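Monomethylamine corrinoid protein 1 (Methanosarcina barkeri, PDB 3EZX) carries methyl groups on a cobalt-containing corrinoid between MtmB and MtbA in the pathway of methanogenesis from methylamine. Local coordinates at residues Q3-K8 with C25-A30; V14-A19 with L61-M66; K48-K53 with A57-P62; A95-A100 with L111-L116; L160-L165 with D189-E194. All coordinates share one frame; numbering follows the deposited sequence.

Contact 1: residues Q3-K8 with C25-A30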
# COMPACT_ATOMS: atom_id res chain seq x y z
N GLN A 3 -3.89 13.25 -21.02
CA GLN A 3 -2.74 12.40 -21.32
C GLN A 3 -1.38 13.07 -21.18
O GLN A 3 -0.42 12.44 -20.75
CB GLN A 3 -2.86 11.79 -22.72
CG GLN A 3 -1.94 10.59 -22.92
CD GLN A 3 -2.21 9.48 -21.92
OE1 GLN A 3 -3.30 8.90 -21.89
NE2 GLN A 3 -1.22 9.17 -21.08
N GLU A 4 -1.29 14.35 -21.54
CA GLU A 4 -0.01 15.03 -21.45
C GLU A 4 0.53 15.08 -20.02
O GLU A 4 1.69 14.73 -19.78
CB GLU A 4 -0.09 16.45 -22.00
CG GLU A 4 1.22 17.22 -21.81
CD GLU A 4 1.21 18.63 -22.39
OE1 GLU A 4 0.28 19.40 -22.07
OE2 GLU A 4 2.14 18.96 -23.15
N ILE A 5 -0.29 15.52 -19.07
CA ILE A 5 0.18 15.59 -17.70
C ILE A 5 0.42 14.21 -17.09
O ILE A 5 1.16 14.08 -16.13
CB ILE A 5 -0.78 16.44 -16.82
CG1 ILE A 5 -0.12 16.74 -15.47
CG2 ILE A 5 -2.09 15.72 -16.66
CD1 ILE A 5 1.27 17.38 -15.60
N PHE A 6 -0.20 13.19 -17.65
CA PHE A 6 0.03 11.83 -17.16
C PHE A 6 1.46 11.42 -17.54
O PHE A 6 2.22 10.92 -16.71
CB PHE A 6 -0.97 10.85 -17.79
CG PHE A 6 -2.34 10.91 -17.19
CD1 PHE A 6 -2.50 11.03 -15.82
CD2 PHE A 6 -3.47 10.81 -17.99
CE1 PHE A 6 -3.77 11.05 -15.24
CE2 PHE A 6 -4.74 10.82 -17.43
CZ PHE A 6 -4.89 10.94 -16.05
N ASP A 7 1.82 11.65 -18.80
CA ASP A 7 3.15 11.32 -19.29
C ASP A 7 4.21 12.08 -18.49
O ASP A 7 5.26 11.53 -18.16
CB ASP A 7 3.27 11.67 -20.79
CG ASP A 7 2.23 10.95 -21.65
OD1 ASP A 7 2.02 9.73 -21.49
OD2 ASP A 7 1.62 11.62 -22.52
N LYS A 8 3.94 13.35 -18.19
CA LYS A 8 4.88 14.17 -17.42
C LYS A 8 5.09 13.59 -16.02
O LYS A 8 6.20 13.58 -15.49
CB LYS A 8 4.37 15.61 -17.31
CG LYS A 8 4.45 16.41 -18.60
CD LYS A 8 4.14 17.87 -18.34
CE LYS A 8 4.35 18.70 -19.60
NZ LYS A 8 4.17 20.16 -19.36
N CYS A 25 2.10 17.26 -9.61
CA CYS A 25 0.95 16.71 -8.93
C CYS A 25 -0.01 17.85 -8.65
O CYS A 25 -1.23 17.68 -8.70
CB CYS A 25 1.37 16.05 -7.62
SG CYS A 25 1.94 14.36 -7.80
N LYS A 26 0.54 19.02 -8.35
CA LYS A 26 -0.28 20.19 -8.08
C LYS A 26 -0.86 20.71 -9.39
O LYS A 26 -2.03 21.10 -9.45
CB LYS A 26 0.55 21.29 -7.41
CG LYS A 26 1.04 20.94 -6.02
CD LYS A 26 1.91 22.04 -5.45
CE LYS A 26 2.43 21.66 -4.07
NZ LYS A 26 3.32 22.71 -3.49
N GLU A 27 -0.05 20.69 -10.45
CA GLU A 27 -0.49 21.16 -11.76
C GLU A 27 -1.67 20.34 -12.25
O GLU A 27 -2.68 20.89 -12.69
CB GLU A 27 0.64 21.04 -12.78
CG GLU A 27 0.25 21.50 -14.19
CD GLU A 27 1.33 21.24 -15.22
OE1 GLU A 27 2.50 21.61 -14.98
OE2 GLU A 27 1.00 20.68 -16.28
N ALA A 28 -1.53 19.03 -12.17
CA ALA A 28 -2.58 18.13 -12.62
C ALA A 28 -3.79 18.29 -11.71
O ALA A 28 -4.93 18.37 -12.18
CB ALA A 28 -2.09 16.70 -12.58
N LEU A 29 -3.52 18.34 -10.41
CA LEU A 29 -4.57 18.48 -9.40
C LEU A 29 -5.39 19.74 -9.66
O LEU A 29 -6.62 19.71 -9.69
CB LEU A 29 -3.92 18.54 -8.02
CG LEU A 29 -4.69 18.12 -6.78
CD1 LEU A 29 -5.07 16.64 -6.85
CD2 LEU A 29 -3.82 18.38 -5.56
N ALA A 30 -4.69 20.86 -9.86
CA ALA A 30 -5.34 22.14 -10.12
C ALA A 30 -6.09 22.12 -11.46
O ALA A 30 -6.91 22.99 -11.73
CB ALA A 30 -4.31 23.25 -10.13
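Ile5 of helix 3-14 turns its side chain toward helix 20-30 and meets two residues there, Ala28 with CG1 and Glu27 with the CD1 methyl. The two segments run nearly antiparallel, their axes 162° apart in direction and 10.2 Å distant at closest approach. Across such a gap a branched side chain suits one helix and a small one the other: CG1 of Ile5 lies 3.5 Å from CB of Ala28. Ile5 and Glu27 lie alongside one another, each pointing back toward the other's helix. The Glu27 chain leaves its helix with CG opposite the backbone N (chi1 179°) and stays extended, which brings OE2 to 3.4 Å from CD1 of Ile5. It is thus the carboxylate end, not the methylenes, that lies against this methyl, at the solvent-facing border of the contact. Lys8 approaches the same oxygen, with NZ 4.5 Å from Glu27 OE2, too far for a salt bridge but near enough for a weak attraction to be likely. Ala28 also touches Ile38 of helix 35-55, and Cys25 packs on Ala74 and Leu78 of helix 61-82. Apolar residues inside and charged ones at the border mark an amphipathic antiparallel helix pair, here part of the N-terminal helical bundle.

Contact 2: residues V14-A19 with L61-M66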
# COMPACT_ATOMS: atom_id res chain seq x y z
N VAL A 14 10.32 8.15 -13.83
CA VAL A 14 11.32 7.47 -14.64
C VAL A 14 12.65 8.20 -14.65
O VAL A 14 13.71 7.58 -14.63
CB VAL A 14 10.84 7.30 -16.11
CG1 VAL A 14 11.88 6.53 -16.90
CG2 VAL A 14 9.49 6.57 -16.15
N ASN A 15 12.61 9.53 -14.67
CA ASN A 15 13.84 10.32 -14.70
C ASN A 15 14.30 10.89 -13.35
O ASN A 15 14.98 11.91 -13.30
CB ASN A 15 13.70 11.46 -15.71
CG ASN A 15 13.34 10.97 -17.09
OD1 ASN A 15 13.90 9.98 -17.57
ND2 ASN A 15 12.41 11.65 -17.74
N GLN A 16 13.93 10.22 -12.27
CA GLN A 16 14.31 10.63 -10.92
C GLN A 16 14.22 12.13 -10.66
O GLN A 16 15.14 12.72 -10.10
CB GLN A 16 15.73 10.16 -10.60
CG GLN A 16 15.92 8.65 -10.61
CD GLN A 16 15.81 8.05 -11.99
OE1 GLN A 16 16.54 8.45 -12.91
NE2 GLN A 16 14.91 7.09 -12.16
N ASN A 17 13.11 12.74 -11.06
CA ASN A 17 12.92 14.17 -10.84
C ASN A 17 12.17 14.38 -9.52
O ASN A 17 10.98 14.69 -9.50
CB ASN A 17 12.12 14.79 -12.00
CG ASN A 17 12.03 16.30 -11.90
OD1 ASN A 17 12.47 16.90 -10.92
ND2 ASN A 17 11.46 16.92 -12.93
N VAL A 18 12.90 14.20 -8.41
CA VAL A 18 12.33 14.33 -7.08
C VAL A 18 11.68 15.69 -6.80
O VAL A 18 10.55 15.76 -6.34
CB VAL A 18 13.39 14.09 -6.00
CG1 VAL A 18 12.74 14.02 -4.64
CG2 VAL A 18 14.17 12.83 -6.30
N ALA A 19 12.41 16.76 -7.08
CA ALA A 19 11.90 18.10 -6.84
C ALA A 19 10.65 18.42 -7.67
O ALA A 19 9.72 19.05 -7.19
CB ALA A 19 12.98 19.12 -7.13
N LEU A 61 20.40 1.10 -8.07
CA LEU A 61 19.90 1.61 -6.81
C LEU A 61 19.91 3.12 -6.60
O LEU A 61 19.06 3.64 -5.87
CB LEU A 61 20.57 0.89 -5.63
CG LEU A 61 19.82 -0.38 -5.21
CD1 LEU A 61 20.13 -0.59 -3.75
CD2 LEU A 61 18.29 -0.26 -5.38
N PRO A 62 20.85 3.83 -7.21
CA PRO A 62 20.80 5.27 -6.96
C PRO A 62 19.56 5.86 -7.63
O PRO A 62 18.95 6.78 -7.08
CB PRO A 62 22.11 5.77 -7.56
CG PRO A 62 23.01 4.55 -7.37
CD PRO A 62 22.11 3.47 -7.89
N GLN A 63 19.21 5.31 -8.79
CA GLN A 63 18.05 5.76 -9.55
C GLN A 63 16.73 5.35 -8.90
O GLN A 63 15.75 6.10 -8.95
CB GLN A 63 18.09 5.19 -10.98
CG GLN A 63 19.17 5.75 -11.90
CD GLN A 63 20.56 5.21 -11.59
OE1 GLN A 63 20.82 4.02 -11.73
NE2 GLN A 63 21.46 6.09 -11.18
N ILE A 64 16.70 4.16 -8.32
CA ILE A 64 15.50 3.66 -7.67
C ILE A 64 15.21 4.44 -6.39
O ILE A 64 14.06 4.68 -6.04
CB ILE A 64 15.63 2.16 -7.34
CG1 ILE A 64 15.82 1.36 -8.63
CG2 ILE A 64 14.40 1.67 -6.59
CD1 ILE A 64 14.69 1.51 -9.62
N MET A 65 16.27 4.83 -5.68
CA MET A 65 16.09 5.58 -4.45
C MET A 65 15.43 6.91 -4.76
O MET A 65 14.48 7.31 -4.09
CB MET A 65 17.43 5.81 -3.76
CG MET A 65 18.08 4.53 -3.29
SD MET A 65 19.70 4.79 -2.61
CE MET A 65 19.48 4.06 -1.04
N MET A 66 15.94 7.59 -5.79
CA MET A 66 15.40 8.88 -6.18
C MET A 66 13.99 8.78 -6.74
O MET A 66 13.18 9.69 -6.55
CB MET A 66 16.34 9.56 -7.16
CG MET A 66 17.58 10.11 -6.48
SD MET A 66 18.63 11.02 -7.57
CE MET A 66 17.85 12.60 -7.49
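Gln16 closes helix 3-14 and at the same time lays its side chain against Gln63 and Met66 of helix 61-82. It is the C-prime residue of a Schellman motif, with positive phi, its own N bonded to Ile13 O and Asn17 N to Ala12 O; this turn presents the side chain to the neighbouring helix. Its CB meets CB of Met66 at 3.5 Å. CG, placed opposite the carbonyl carbon (chi1 -62°), also lies by that Met66 CB and reaches the backbone oxygen of Gln63. A bend at chi2 (69°) then carries CD across the Gln63 side chain, 3.8 Å from its CB, while OE1 comes within 3.9 Å of Gln63 CG. The two side-chain amides do not stack, for their planes stand 81° apart. At the tip, Gln16 NE2 is hydrogen-bonded to OG of Ser67. The same Gln16 NE2 makes a weak bond back to Val14 O, at 2.8 Å; the amide of Gln63 turns instead to the backbone N of Phe60. A leucine in place of Gln16 would probably leave Ser67 OG without its amide partner, keeping only its bond to Gln63 O, and remove the weak bond to Val14 O. Leu61, Ile64 and Met65, from the same turns as Gln63 and Met66, touch the bound cobamide. Beyond the Gln16 side chain, the flexible thioether of Met66 places its CE methyl 3.9 Å from CG2 of Val18 and 3.8 Å from Gln16 O.

Contact 3: residues K48-K53 with A57-P62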
# COMPACT_ATOMS: atom_id res chain seq x y z
N LYS A 48 6.31 1.54 -12.60
CA LYS A 48 6.36 0.24 -13.24
C LYS A 48 7.52 0.20 -14.24
O LYS A 48 8.30 -0.74 -14.26
CB LYS A 48 5.05 -0.06 -13.97
CG LYS A 48 5.03 -1.41 -14.66
CD LYS A 48 3.72 -1.64 -15.40
CE LYS A 48 3.70 -3.00 -16.07
NZ LYS A 48 2.43 -3.24 -16.81
N ILE A 49 7.62 1.24 -15.07
CA ILE A 49 8.70 1.31 -16.06
C ILE A 49 10.06 1.29 -15.36
O ILE A 49 10.98 0.60 -15.80
CB ILE A 49 8.59 2.59 -16.91
CG1 ILE A 49 7.36 2.51 -17.81
CG2 ILE A 49 9.87 2.78 -17.73
CD1 ILE A 49 7.09 3.76 -18.63
N VAL A 50 10.18 2.05 -14.28
CA VAL A 50 11.41 2.13 -13.51
C VAL A 50 11.71 0.77 -12.89
O VAL A 50 12.87 0.42 -12.65
CB VAL A 50 11.31 3.20 -12.38
CG1 VAL A 50 12.58 3.18 -11.53
CG2 VAL A 50 11.11 4.58 -13.00
N GLY A 51 10.65 0.02 -12.62
CA GLY A 51 10.82 -1.31 -12.05
C GLY A 51 11.41 -2.24 -13.09
O GLY A 51 12.33 -3.01 -12.79
N ASP A 52 10.89 -2.18 -14.31
CA ASP A 52 11.38 -3.02 -15.40
C ASP A 52 12.83 -2.66 -15.74
O ASP A 52 13.68 -3.54 -15.85
CB ASP A 52 10.50 -2.86 -16.65
CG ASP A 52 9.04 -3.18 -16.39
OD1 ASP A 52 8.76 -4.15 -15.65
OD2 ASP A 52 8.16 -2.47 -16.92
N LYS A 53 13.10 -1.37 -15.90
CA LYS A 53 14.46 -0.91 -16.20
C LYS A 53 15.48 -1.50 -15.22
O LYS A 53 16.56 -1.91 -15.61
CB LYS A 53 14.52 0.62 -16.13
CG LYS A 53 14.29 1.34 -17.45
CD LYS A 53 14.49 2.84 -17.28
CE LYS A 53 14.71 3.55 -18.60
NZ LYS A 53 13.55 3.38 -19.53
N ALA A 57 18.64 -4.47 -15.52
CA ALA A 57 19.97 -3.94 -15.26
C ALA A 57 20.32 -2.69 -16.06
O ALA A 57 21.49 -2.46 -16.37
CB ALA A 57 21.02 -5.02 -15.49
N GLU A 58 19.32 -1.89 -16.41
CA GLU A 58 19.55 -0.67 -17.17
C GLU A 58 19.86 0.49 -16.23
O GLU A 58 20.69 1.35 -16.53
CB GLU A 58 18.33 -0.36 -18.04
CG GLU A 58 18.02 -1.44 -19.08
CD GLU A 58 16.90 -1.05 -20.02
OE1 GLU A 58 16.57 -1.85 -20.93
OE2 GLU A 58 16.34 0.06 -19.87
N ILE A 59 19.18 0.51 -15.08
CA ILE A 59 19.37 1.53 -14.06
C ILE A 59 19.68 0.78 -12.76
O ILE A 59 19.58 -0.45 -12.73
CB ILE A 59 18.12 2.39 -13.87
CG1 ILE A 59 16.97 1.52 -13.36
CG2 ILE A 59 17.76 3.05 -15.21
CD1 ILE A 59 15.70 2.29 -13.07
N PHE A 60 20.03 1.50 -11.70
CA PHE A 60 20.36 0.81 -10.47
C PHE A 60 19.79 1.42 -9.20
O PHE A 60 18.84 2.19 -9.24
CB PHE A 60 21.89 0.69 -10.37
CG PHE A 60 22.49 -0.04 -11.53
CD1 PHE A 60 22.97 0.65 -12.65
CD2 PHE A 60 22.52 -1.43 -11.54
CE1 PHE A 60 23.44 -0.04 -13.77
CE2 PHE A 60 22.99 -2.13 -12.65
CZ PHE A 60 23.46 -1.44 -13.76
N LEU A 61 20.40 1.10 -8.07
CA LEU A 61 19.90 1.61 -6.81
C LEU A 61 19.91 3.12 -6.60
O LEU A 61 19.06 3.64 -5.87
CB LEU A 61 20.57 0.89 -5.63
CG LEU A 61 19.82 -0.38 -5.21
CD1 LEU A 61 20.13 -0.59 -3.75
CD2 LEU A 61 18.29 -0.26 -5.38
N PRO A 62 20.85 3.83 -7.21
CA PRO A 62 20.80 5.27 -6.96
C PRO A 62 19.56 5.86 -7.63
O PRO A 62 18.95 6.78 -7.08
CB PRO A 62 22.11 5.77 -7.56
CG PRO A 62 23.01 4.55 -7.37
CD PRO A 62 22.11 3.47 -7.89
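The carbonyl oxygen of Lys53 accepts the backbone N-H of Glu58, N to O 2.9 Å, in a fairly straight bond (159° at the hydrogen) whose donor is tilted 20° from the carbonyl plane. This bond spans five residues because Ala57, the C-prime residue with positive phi, reverses the chain; its own N bonds to Phe54 O, and its small side chain points away from the helix. Past the turn, Ile59 folds back on helix 35-55 and crosses both Lys53 and Val50 at about a right angle. With CG1 set between the backbone N and the carbonyl carbon (chi1 64°), its CD1 reaches CG1 of Val50 at 3.6 Å and CB of Lys53 at 3.7 Å. Its CG2 branch touches the lysine chain, 3.9 Å from Lys53 CD. Glu58 crosses the same lysine, OE2 being 3.4 Å from Lys53 CG and 4.3 Å from NZ, a loose attraction of opposite charges at most. An alanine at Ile59 would probably open a gap beside Val50 and leave the lysine chain free to shift. Next along, Phe60 is the N-cap residue of helix 61-82, its N held by Gln63 OE1, and Leu61 touches the cobamide. The arrangement is a Schellman motif, with Ile59 packed back on the helix it ends.

Contact 4: residues A95-A100 with L111-L116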
# COMPACT_ATOMS: atom_id res chain seq x y z
N ALA A 95 -8.89 -1.03 11.01
CA ALA A 95 -7.86 -1.63 10.18
C ALA A 95 -6.50 -1.40 10.81
O ALA A 95 -6.12 -0.27 11.12
CB ALA A 95 -7.89 -1.02 8.79
N ILE A 96 -5.77 -2.49 11.01
CA ILE A 96 -4.43 -2.45 11.58
C ILE A 96 -3.49 -2.72 10.40
O ILE A 96 -3.39 -3.86 9.93
CB ILE A 96 -4.25 -3.55 12.66
CG1 ILE A 96 -5.28 -3.34 13.80
CG2 ILE A 96 -2.83 -3.53 13.18
CD1 ILE A 96 -5.27 -4.47 14.82
N THR A 97 -2.83 -1.66 9.93
CA THR A 97 -1.93 -1.75 8.78
C THR A 97 -0.45 -1.86 9.11
O THR A 97 0.05 -1.21 10.04
CB THR A 97 -2.11 -0.52 7.85
OG1 THR A 97 -2.05 0.70 8.61
CG2 THR A 97 -3.45 -0.59 7.11
N PHE A 98 0.27 -2.65 8.32
CA PHE A 98 1.69 -2.84 8.59
C PHE A 98 2.44 -3.41 7.39
O PHE A 98 1.85 -3.93 6.46
CB PHE A 98 1.83 -3.81 9.75
CG PHE A 98 1.17 -5.14 9.49
CD1 PHE A 98 1.90 -6.19 8.94
CD2 PHE A 98 -0.18 -5.33 9.74
CE1 PHE A 98 1.29 -7.41 8.65
CE2 PHE A 98 -0.80 -6.54 9.45
CZ PHE A 98 -0.06 -7.58 8.90
N VAL A 99 3.76 -3.28 7.42
CA VAL A 99 4.62 -3.82 6.38
C VAL A 99 5.42 -4.91 7.09
O VAL A 99 5.92 -4.69 8.19
CB VAL A 99 5.57 -2.74 5.83
CG1 VAL A 99 6.40 -3.33 4.70
CG2 VAL A 99 4.78 -1.54 5.36
N ALA A 100 5.54 -6.07 6.46
CA ALA A 100 6.27 -7.21 7.04
C ALA A 100 7.64 -6.88 7.63
O ALA A 100 8.27 -5.88 7.27
CB ALA A 100 6.41 -8.30 6.00
N LEU A 111 -0.40 4.13 0.83
CA LEU A 111 -1.49 4.40 -0.08
C LEU A 111 -2.75 3.62 0.31
O LEU A 111 -3.85 4.18 0.36
CB LEU A 111 -1.08 4.05 -1.51
CG LEU A 111 -2.08 4.38 -2.62
CD1 LEU A 111 -2.47 5.86 -2.58
CD2 LEU A 111 -1.45 4.03 -3.95
N VAL A 112 -2.59 2.34 0.60
CA VAL A 112 -3.72 1.51 0.99
C VAL A 112 -4.32 2.01 2.31
O VAL A 112 -5.54 2.09 2.45
CB VAL A 112 -3.32 0.04 1.20
CG1 VAL A 112 -4.47 -0.71 1.80
CG2 VAL A 112 -2.89 -0.59 -0.13
N THR A 113 -3.44 2.31 3.28
CA THR A 113 -3.85 2.80 4.61
C THR A 113 -4.64 4.09 4.47
O THR A 113 -5.56 4.36 5.25
CB THR A 113 -2.61 3.11 5.55
OG1 THR A 113 -1.75 1.96 5.65
CG2 THR A 113 -3.11 3.48 6.97
N THR A 114 -4.27 4.91 3.48
CA THR A 114 -4.96 6.17 3.28
C THR A 114 -6.34 5.88 2.74
O THR A 114 -7.33 6.43 3.22
CB THR A 114 -4.21 7.09 2.30
OG1 THR A 114 -2.97 7.50 2.86
CG2 THR A 114 -5.06 8.31 1.99
N MET A 115 -6.43 5.01 1.74
CA MET A 115 -7.73 4.69 1.17
C MET A 115 -8.62 4.12 2.26
O MET A 115 -9.73 4.61 2.48
CB MET A 115 -7.57 3.72 0.01
CG MET A 115 -6.82 4.37 -1.13
SD MET A 115 -7.75 5.66 -2.03
CE MET A 115 -7.97 7.01 -0.80
N LEU A 116 -8.14 3.08 2.94
CA LEU A 116 -8.90 2.55 4.06
C LEU A 116 -8.95 3.75 4.97
O LEU A 116 -7.97 4.50 5.06
CB LEU A 116 -8.13 1.42 4.73
CG LEU A 116 -8.11 0.11 3.96
CD1 LEU A 116 -7.34 -0.92 4.75
CD2 LEU A 116 -9.54 -0.35 3.73
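Thr97 on strand 94-99 and Thr113 on helix 107-118 bury the most surface here, each turning its side chain toward the other, with Leu116 next. The hydroxyl of Thr97 sits between its backbone N and carbonyl carbon (chi1 50°) and gives a weak hydrogen bond to OG1 of Thr113, O to O 3.2 Å. Thr113 is held more firmly within its own helix, where OG1 bonds to the backbone oxygen of His109, one turn back. The two threonines cross at a slant, and each hydroxyl lies against the other's methyl: Thr97 OG1 is 3.4 Å from Thr113 CG2, and Thr113 OG1 as near to Thr97 CG2. A beta-branched residue with a small hydroxyl suits both places, since it offers a polar atom and a methyl in the same narrow gap. One turn further along the helix, Leu116 stretches CD1 to 4.1 Å from CB of Ala95; the short alanine is consistent with the helix lying close here, and the leucine also reaches Ile123 and Val150 on the strands flanking 94-99. Strand 94-99, helix 107-118 and strand 122-125 form a beta-alpha-beta unit of the Rossmann-like domain. The weak hydroxyl pair and the bond to His109 O give these buried polar atoms partners, while the remaining cohesion is apolar.

Contact 5: residues L160-L165 with D189-E194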
# COMPACT_ATOMS: atom_id res chain seq x y z
N LEU A 160 7.26 -14.24 3.14
CA LEU A 160 7.19 -15.58 3.72
C LEU A 160 6.79 -15.52 5.19
O LEU A 160 6.10 -16.41 5.69
CB LEU A 160 8.54 -16.28 3.58
CG LEU A 160 9.02 -16.40 2.12
CD1 LEU A 160 10.37 -17.10 2.07
CD2 LEU A 160 7.99 -17.15 1.30
N GLY A 161 7.22 -14.46 5.87
CA GLY A 161 6.89 -14.30 7.27
C GLY A 161 5.40 -14.10 7.54
O GLY A 161 4.97 -14.13 8.69
N GLN A 162 4.62 -13.90 6.49
CA GLN A 162 3.19 -13.70 6.65
C GLN A 162 2.57 -15.03 7.06
O GLN A 162 1.54 -15.06 7.73
CB GLN A 162 2.56 -13.21 5.35
CG GLN A 162 3.20 -11.94 4.82
CD GLN A 162 2.54 -11.44 3.55
OE1 GLN A 162 2.29 -12.21 2.62
NE2 GLN A 162 2.27 -10.14 3.50
N LYS A 163 3.21 -16.12 6.65
CA LYS A 163 2.72 -17.44 6.99
C LYS A 163 2.78 -17.54 8.50
O LYS A 163 1.78 -17.82 9.17
CB LYS A 163 3.59 -18.52 6.35
CG LYS A 163 3.07 -19.94 6.57
CD LYS A 163 3.89 -20.97 5.82
CE LYS A 163 3.33 -22.37 6.04
NZ LYS A 163 4.08 -23.41 5.28
N ASP A 164 3.98 -17.30 9.04
CA ASP A 164 4.20 -17.34 10.48
C ASP A 164 3.14 -16.52 11.20
O ASP A 164 2.56 -16.97 12.18
CB ASP A 164 5.60 -16.80 10.80
CG ASP A 164 5.83 -16.64 12.30
OD1 ASP A 164 5.18 -15.77 12.92
OD2 ASP A 164 6.67 -17.37 12.85
N LEU A 165 2.89 -15.31 10.71
CA LEU A 165 1.89 -14.45 11.33
C LEU A 165 0.56 -15.20 11.45
O LEU A 165 0.02 -15.34 12.55
CB LEU A 165 1.72 -13.17 10.50
CG LEU A 165 0.67 -12.13 10.91
CD1 LEU A 165 0.80 -11.79 12.39
CD2 LEU A 165 0.87 -10.88 10.06
N ASP A 189 -2.61 -14.89 -5.41
CA ASP A 189 -3.89 -15.43 -4.97
C ASP A 189 -3.69 -16.86 -4.48
O ASP A 189 -4.54 -17.42 -3.79
CB ASP A 189 -4.91 -15.38 -6.10
CG ASP A 189 -5.70 -14.08 -6.10
OD1 ASP A 189 -5.29 -13.14 -5.38
OD2 ASP A 189 -6.72 -13.99 -6.81
N LYS A 190 -2.54 -17.43 -4.84
CA LYS A 190 -2.19 -18.79 -4.45
C LYS A 190 -1.72 -18.77 -3.00
O LYS A 190 -2.26 -19.46 -2.13
CB LYS A 190 -1.04 -19.32 -5.32
CG LYS A 190 -1.27 -19.19 -6.82
CD LYS A 190 -0.17 -19.92 -7.59
CE LYS A 190 -0.28 -19.70 -9.09
NZ LYS A 190 0.07 -18.31 -9.49
N TRP A 191 -0.70 -17.95 -2.75
CA TRP A 191 -0.11 -17.82 -1.42
C TRP A 191 -1.12 -17.45 -0.34
O TRP A 191 -0.96 -17.85 0.82
CB TRP A 191 1.02 -16.78 -1.48
CG TRP A 191 1.53 -16.32 -0.15
CD1 TRP A 191 1.21 -15.14 0.47
CD2 TRP A 191 2.45 -16.99 0.70
NE1 TRP A 191 1.89 -15.05 1.66
CE2 TRP A 191 2.65 -16.17 1.83
CE3 TRP A 191 3.13 -18.22 0.63
CZ2 TRP A 191 3.51 -16.53 2.88
CZ3 TRP A 191 3.98 -18.57 1.67
CH2 TRP A 191 4.16 -17.73 2.78
N ILE A 192 -2.16 -16.72 -0.71
CA ILE A 192 -3.18 -16.31 0.25
C ILE A 192 -3.87 -17.49 0.92
O ILE A 192 -4.12 -17.47 2.13
CB ILE A 192 -4.26 -15.43 -0.44
CG1 ILE A 192 -3.64 -14.12 -0.92
CG2 ILE A 192 -5.40 -15.15 0.54
CD1 ILE A 192 -3.08 -13.25 0.19
N GLU A 193 -4.17 -18.53 0.15
CA GLU A 193 -4.82 -19.71 0.71
C GLU A 193 -3.82 -20.69 1.29
O GLU A 193 -4.13 -21.42 2.23
CB GLU A 193 -5.69 -20.40 -0.34
CG GLU A 193 -7.00 -19.68 -0.66
CD GLU A 193 -6.82 -18.50 -1.59
OE1 GLU A 193 -5.93 -17.66 -1.33
OE2 GLU A 193 -7.57 -18.41 -2.58
N GLU A 194 -2.61 -20.70 0.73
CA GLU A 194 -1.57 -21.60 1.21
C GLU A 194 -1.41 -21.35 2.71
O GLU A 194 -1.28 -22.30 3.49
CB GLU A 194 -0.25 -21.32 0.49
CG GLU A 194 0.76 -22.45 0.61
CD GLU A 194 2.05 -22.16 -0.15
OE1 GLU A 194 1.98 -21.47 -1.19
OE2 GLU A 194 3.12 -22.63 0.29
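Helix 161-171 and helix 189-195 keep their backbones well apart, the nearest alpha carbons, those of Lys163 and Glu194, being 8.3 Å from each other, and the indole of Trp191 bridges the gap to Leu160, Gln162 and Lys163. With CG opposite the backbone N (chi1 167°), the large indole points at the neighbouring helix. Its NE1 gives a hydrogen bond to OE1 of Gln162, 3.0 Å long and bent to 145° at the hydrogen. The donor lies in the plane of the amide carbonyl, whereas OE1 is tilted 22° out of the indole plane; amide and ring are not far from parallel. This bond satisfies the single N-H of the ring and is likely to limit its rotation. At the far end of the indole, CH2 of Trp191 lies 3.7 Å from CB of Lys163. The same Trp191 CH2 is 4.1 Å from CD2 of Leu160, whose backbone oxygen also approaches the ring edge. From CB, the extended Lys163 chain leads on toward Glu194, its NZ not in contact with the carboxylate. Ser188 OG holds the backbone N of Trp191 at the other side of the bridge. Toward the sheet, Gln162 and Leu165 both touch Phe182 of strand 179-183, and Leu165 packs against Val135 and Val136 of helix 132-141.

Overall arrangement
Contacts 1, 2 and 3 belong to the N-terminal helical bundle, contacts 4 and 5 to the C-terminal Rossmann-like domain, and the cobamide touches residues of both parts. Contacts 2 and 3 share helix 61-82 and touch directly, Ile64 CD1 lying 3.3 Å from Val50 CG1; both are surface contacts built round helix ends, mixing polar ends and backbone oxygens with side-chain packing. Contact 1 is partly buried, with an apolar centre and charged edge. Contact 4, deep in the chain, is fully buried and relies on alanine-leucine packing and a weak hydroxyl pair. Contact 5, more peripheral, uses one large ring; Leu165 of its first segment packs on Phe98 of contact 4.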